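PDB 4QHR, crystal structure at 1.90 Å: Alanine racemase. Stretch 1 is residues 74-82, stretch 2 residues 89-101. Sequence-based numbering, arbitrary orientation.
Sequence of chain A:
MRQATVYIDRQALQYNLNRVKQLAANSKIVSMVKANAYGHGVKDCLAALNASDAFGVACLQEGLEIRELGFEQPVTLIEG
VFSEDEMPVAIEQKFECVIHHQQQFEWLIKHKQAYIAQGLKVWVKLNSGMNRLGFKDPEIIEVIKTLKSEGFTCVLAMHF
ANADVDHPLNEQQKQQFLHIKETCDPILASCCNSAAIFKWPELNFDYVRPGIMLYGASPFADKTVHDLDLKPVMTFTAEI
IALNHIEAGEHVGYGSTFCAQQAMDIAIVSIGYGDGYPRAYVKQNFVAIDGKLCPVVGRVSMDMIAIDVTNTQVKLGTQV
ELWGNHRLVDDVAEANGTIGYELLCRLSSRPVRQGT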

# COMPACT_ATOMS: atom_id res chain seq x y z
N PRO A 74 8.82 -2.13 28.32
CA PRO A 74 9.61 -1.00 27.88
C PRO A 74 9.44 -0.78 26.35
O PRO A 74 9.31 -1.75 25.61
CB PRO A 74 11.04 -1.43 28.20
CG PRO A 74 10.90 -2.36 29.40
CD PRO A 74 9.60 -3.08 29.14
N VAL A 75 9.39 0.48 25.93
CA VAL A 75 9.22 0.86 24.52
C VAL A 75 10.36 1.81 24.23
O VAL A 75 10.63 2.67 25.05
CB VAL A 75 7.87 1.55 24.23
CG1 VAL A 75 7.85 2.14 22.82
CG2 VAL A 75 6.75 0.55 24.31
N THR A 76 11.04 1.63 23.10
CA THR A 76 12.09 2.55 22.68
C THR A 76 11.60 3.35 21.47
O THR A 76 11.14 2.76 20.47
CB THR A 76 13.38 1.81 22.38
OG1 THR A 76 13.84 1.22 23.60
CG2 THR A 76 14.44 2.78 21.92
N LEU A 77 11.65 4.68 21.57
CA LEU A 77 11.35 5.54 20.42
C LEU A 77 12.63 5.63 19.62
O LEU A 77 13.57 6.37 19.98
CB LEU A 77 10.86 6.94 20.82
CG LEU A 77 9.72 6.93 21.87
CD1 LEU A 77 9.35 8.33 22.33
CD2 LEU A 77 8.50 6.15 21.36
N ILE A 78 12.68 4.89 18.50
CA ILE A 78 13.99 4.68 17.83
C ILE A 78 14.52 5.88 17.06
O ILE A 78 15.64 5.87 16.62
CB ILE A 78 13.89 3.42 16.92
CG1 ILE A 78 15.21 2.64 16.79
CG2 ILE A 78 13.36 3.78 15.55
CD1 ILE A 78 15.69 1.98 18.07
N GLU A 79 13.70 6.93 16.87
CA GLU A 79 14.13 8.17 16.27
C GLU A 79 14.02 9.28 17.27
O GLU A 79 14.18 10.42 16.90
CB GLU A 79 13.23 8.51 15.09
CG GLU A 79 13.21 7.48 14.00
CD GLU A 79 12.40 7.95 12.75
OE1 GLU A 79 12.12 9.17 12.58
OE2 GLU A 79 12.05 7.08 11.90
N GLY A 80 13.71 8.93 18.53
CA GLY A 80 13.51 9.95 19.58
C GLY A 80 12.26 10.79 19.37
O GLY A 80 11.34 10.37 18.67
N VAL A 81 12.24 11.98 19.96
CA VAL A 81 11.05 12.85 19.84
C VAL A 81 11.27 13.86 18.71
O VAL A 81 12.42 14.29 18.44
CB VAL A 81 10.68 13.52 21.15
CG1 VAL A 81 10.43 12.44 22.21
CG2 VAL A 81 11.73 14.50 21.61
N PHE A 82 10.14 14.25 18.10
CA PHE A 82 10.11 15.18 16.98
C PHE A 82 9.79 16.61 17.43
O PHE A 82 10.12 17.56 16.74
CB PHE A 82 9.11 14.66 15.90
CG PHE A 82 9.43 13.29 15.41
CD1 PHE A 82 8.96 12.19 16.08
CD2 PHE A 82 10.30 13.08 14.31
CE1 PHE A 82 9.29 10.91 15.67
CE2 PHE A 82 10.62 11.82 13.87
CZ PHE A 82 10.12 10.72 14.55
N VAL A 89 5.17 13.22 27.79
CA VAL A 89 4.37 12.01 27.47
C VAL A 89 5.25 10.76 27.46
O VAL A 89 4.94 9.76 28.09
CB VAL A 89 3.68 12.13 26.09
CG1 VAL A 89 2.85 10.89 25.80
CG2 VAL A 89 2.81 13.39 26.02
N ALA A 90 6.38 10.85 26.77
CA ALA A 90 7.39 9.81 26.79
C ALA A 90 7.80 9.42 28.20
O ALA A 90 7.85 8.25 28.53
CB ALA A 90 8.63 10.22 25.98
N ILE A 91 8.08 10.39 29.04
CA ILE A 91 8.48 10.12 30.40
C ILE A 91 7.36 9.43 31.20
O ILE A 91 7.61 8.45 31.92
CB ILE A 91 8.96 11.41 31.06
CG1 ILE A 91 10.32 11.85 30.47
CG2 ILE A 91 9.07 11.26 32.53
CD1 ILE A 91 10.58 13.34 30.71
N GLU A 92 6.14 9.89 31.01
CA GLU A 92 4.99 9.40 31.79
C GLU A 92 4.67 7.96 31.40
O GLU A 92 4.38 7.12 32.25
CB GLU A 92 3.79 10.33 31.57
CG GLU A 92 2.43 9.83 32.05
CD GLU A 92 2.30 9.75 33.56
OE1 GLU A 92 1.43 8.96 33.98
OE2 GLU A 92 3.02 10.44 34.34
N GLN A 93 4.75 7.69 30.11
CA GLN A 93 4.52 6.36 29.60
C GLN A 93 5.71 5.41 29.70
O GLN A 93 5.61 4.26 29.27
CB GLN A 93 4.11 6.48 28.13
CG GLN A 93 2.82 7.26 27.87
CD GLN A 93 1.61 6.51 28.36
OE1 GLN A 93 1.68 5.32 28.64
NE2 GLN A 93 0.50 7.20 28.49
N LYS A 94 6.82 5.89 30.23
CA LYS A 94 8.06 5.12 30.29
C LYS A 94 8.60 4.65 28.91
O LYS A 94 8.92 3.46 28.70
CB LYS A 94 7.93 3.93 31.21
CG LYS A 94 7.72 4.35 32.66
CD LYS A 94 7.62 3.12 33.54
CE LYS A 94 7.61 3.51 35.02
NZ LYS A 94 6.63 2.63 35.75
N PHE A 95 8.73 5.59 28.00
CA PHE A 95 9.31 5.36 26.69
C PHE A 95 10.75 5.88 26.69
O PHE A 95 11.00 7.08 26.90
CB PHE A 95 8.54 6.14 25.62
CG PHE A 95 7.13 5.72 25.38
CD1 PHE A 95 6.65 4.54 25.80
CD2 PHE A 95 6.30 6.54 24.67
CE1 PHE A 95 5.36 4.17 25.57
CE2 PHE A 95 4.99 6.18 24.42
CZ PHE A 95 4.53 4.99 24.86
N GLU A 96 11.73 5.02 26.45
CA GLU A 96 13.08 5.46 26.38
C GLU A 96 13.28 6.10 25.01
O GLU A 96 12.75 5.61 24.02
CB GLU A 96 14.04 4.30 26.56
CG GLU A 96 13.94 3.70 27.96
CD GLU A 96 14.94 2.62 28.22
OE1 GLU A 96 15.48 2.05 27.24
OE2 GLU A 96 15.23 2.42 29.42
N CYS A 97 14.08 7.15 24.97
CA CYS A 97 14.30 7.91 23.76
C CYS A 97 15.67 7.71 23.19
O CYS A 97 16.66 7.80 23.92
CB CYS A 97 14.13 9.41 24.01
SG CYS A 97 12.45 9.83 24.47
N VAL A 98 15.71 7.48 21.89
CA VAL A 98 16.89 7.71 21.13
C VAL A 98 17.11 9.22 21.03
O VAL A 98 16.14 9.98 20.86
CB VAL A 98 16.79 7.13 19.71
CG1 VAL A 98 17.66 7.89 18.73
CG2 VAL A 98 17.20 5.67 19.74
N ILE A 99 18.35 9.67 21.16
CA ILE A 99 18.70 11.00 20.70
C ILE A 99 19.72 10.88 19.57
O ILE A 99 20.63 10.04 19.60
CB ILE A 99 19.20 11.96 21.83
CG1 ILE A 99 20.53 11.52 22.42
CG2 ILE A 99 18.13 12.15 22.90
CD1 ILE A 99 21.23 12.58 23.25
N HIS A 100 19.54 11.69 18.54
CA HIS A 100 20.41 11.62 17.37
C HIS A 100 20.94 13.01 16.94
O HIS A 100 21.77 13.06 16.05
CB HIS A 100 19.72 10.89 16.20
CG HIS A 100 18.49 11.58 15.72
ND1 HIS A 100 18.53 12.70 14.92
CD2 HIS A 100 17.17 11.32 15.94
CE1 HIS A 100 17.30 13.09 14.66
NE2 HIS A 100 16.46 12.29 15.30
N HIS A 101 20.50 14.09 17.55
CA HIS A 101 21.00 15.41 17.17
C HIS A 101 20.81 16.38 18.31
O HIS A 101 20.06 16.11 19.28
CB HIS A 101 20.42 15.87 15.79
CG HIS A 101 18.94 16.15 15.79
ND1 HIS A 101 18.35 16.99 14.87
CD2 HIS A 101 17.93 15.72 16.59
CE1 HIS A 101 17.05 17.05 15.10
NE2 HIS A 101 16.78 16.30 16.14
O HOH W 1 10.97 1.87 28.04
O HOH W 2 13.05 0.61 26.24
O HOH W 3 13.80 12.81 14.94
O HOH W 4 14.57 12.26 21.55
O HOH W 5 14.01 16.29 16.99

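Strand 75-77 lies beside the strand that ends at I99, the two running parallel, with T76 opposite E96 and L77 opposite C97. E96 N donates to V75 O (2.9 Å), L77 N to E96 O (2.8 Å) and V98 N to L77 O (3.1 Å), so E96 bonds through both its amide and its carbonyl, the usual parallel ladder. At its start, where V75 N and K94 O stand 4.1 Å apart, water 1 accepts from V75 N (3.0 Å) and donates to K94 O (2.7 Å).

Side chains alternate between the faces. V75, L77, F95 and C97 share the apolar one. L77 is m at chi1 and t at chi2. Both methyls lie against F95, CD2 4.0 Å and CD1 4.2 Å from F95 CD2, and CD1 also reaches C97 SG (4.1 Å) and A90 CB on the preceding helix (4.2 Å). F95, with chi1 m, places CD1 3.6 Å from V75 CB. On the other face T76 and E96 are both m at chi1, and water 2 links T76 OG1 (2.8 Å) weakly to E96 OE1 (3.0 Å).

Beyond the strand, a type I turn from L77 to G80 closes with G80 N to L77 O (2.9 Å). G80 has positive phi and its CA lies 2.9 Å from V98 O; a CB would clash with that oxygen. V98, t at chi1, sets CG2 3.5 Å from I78 O.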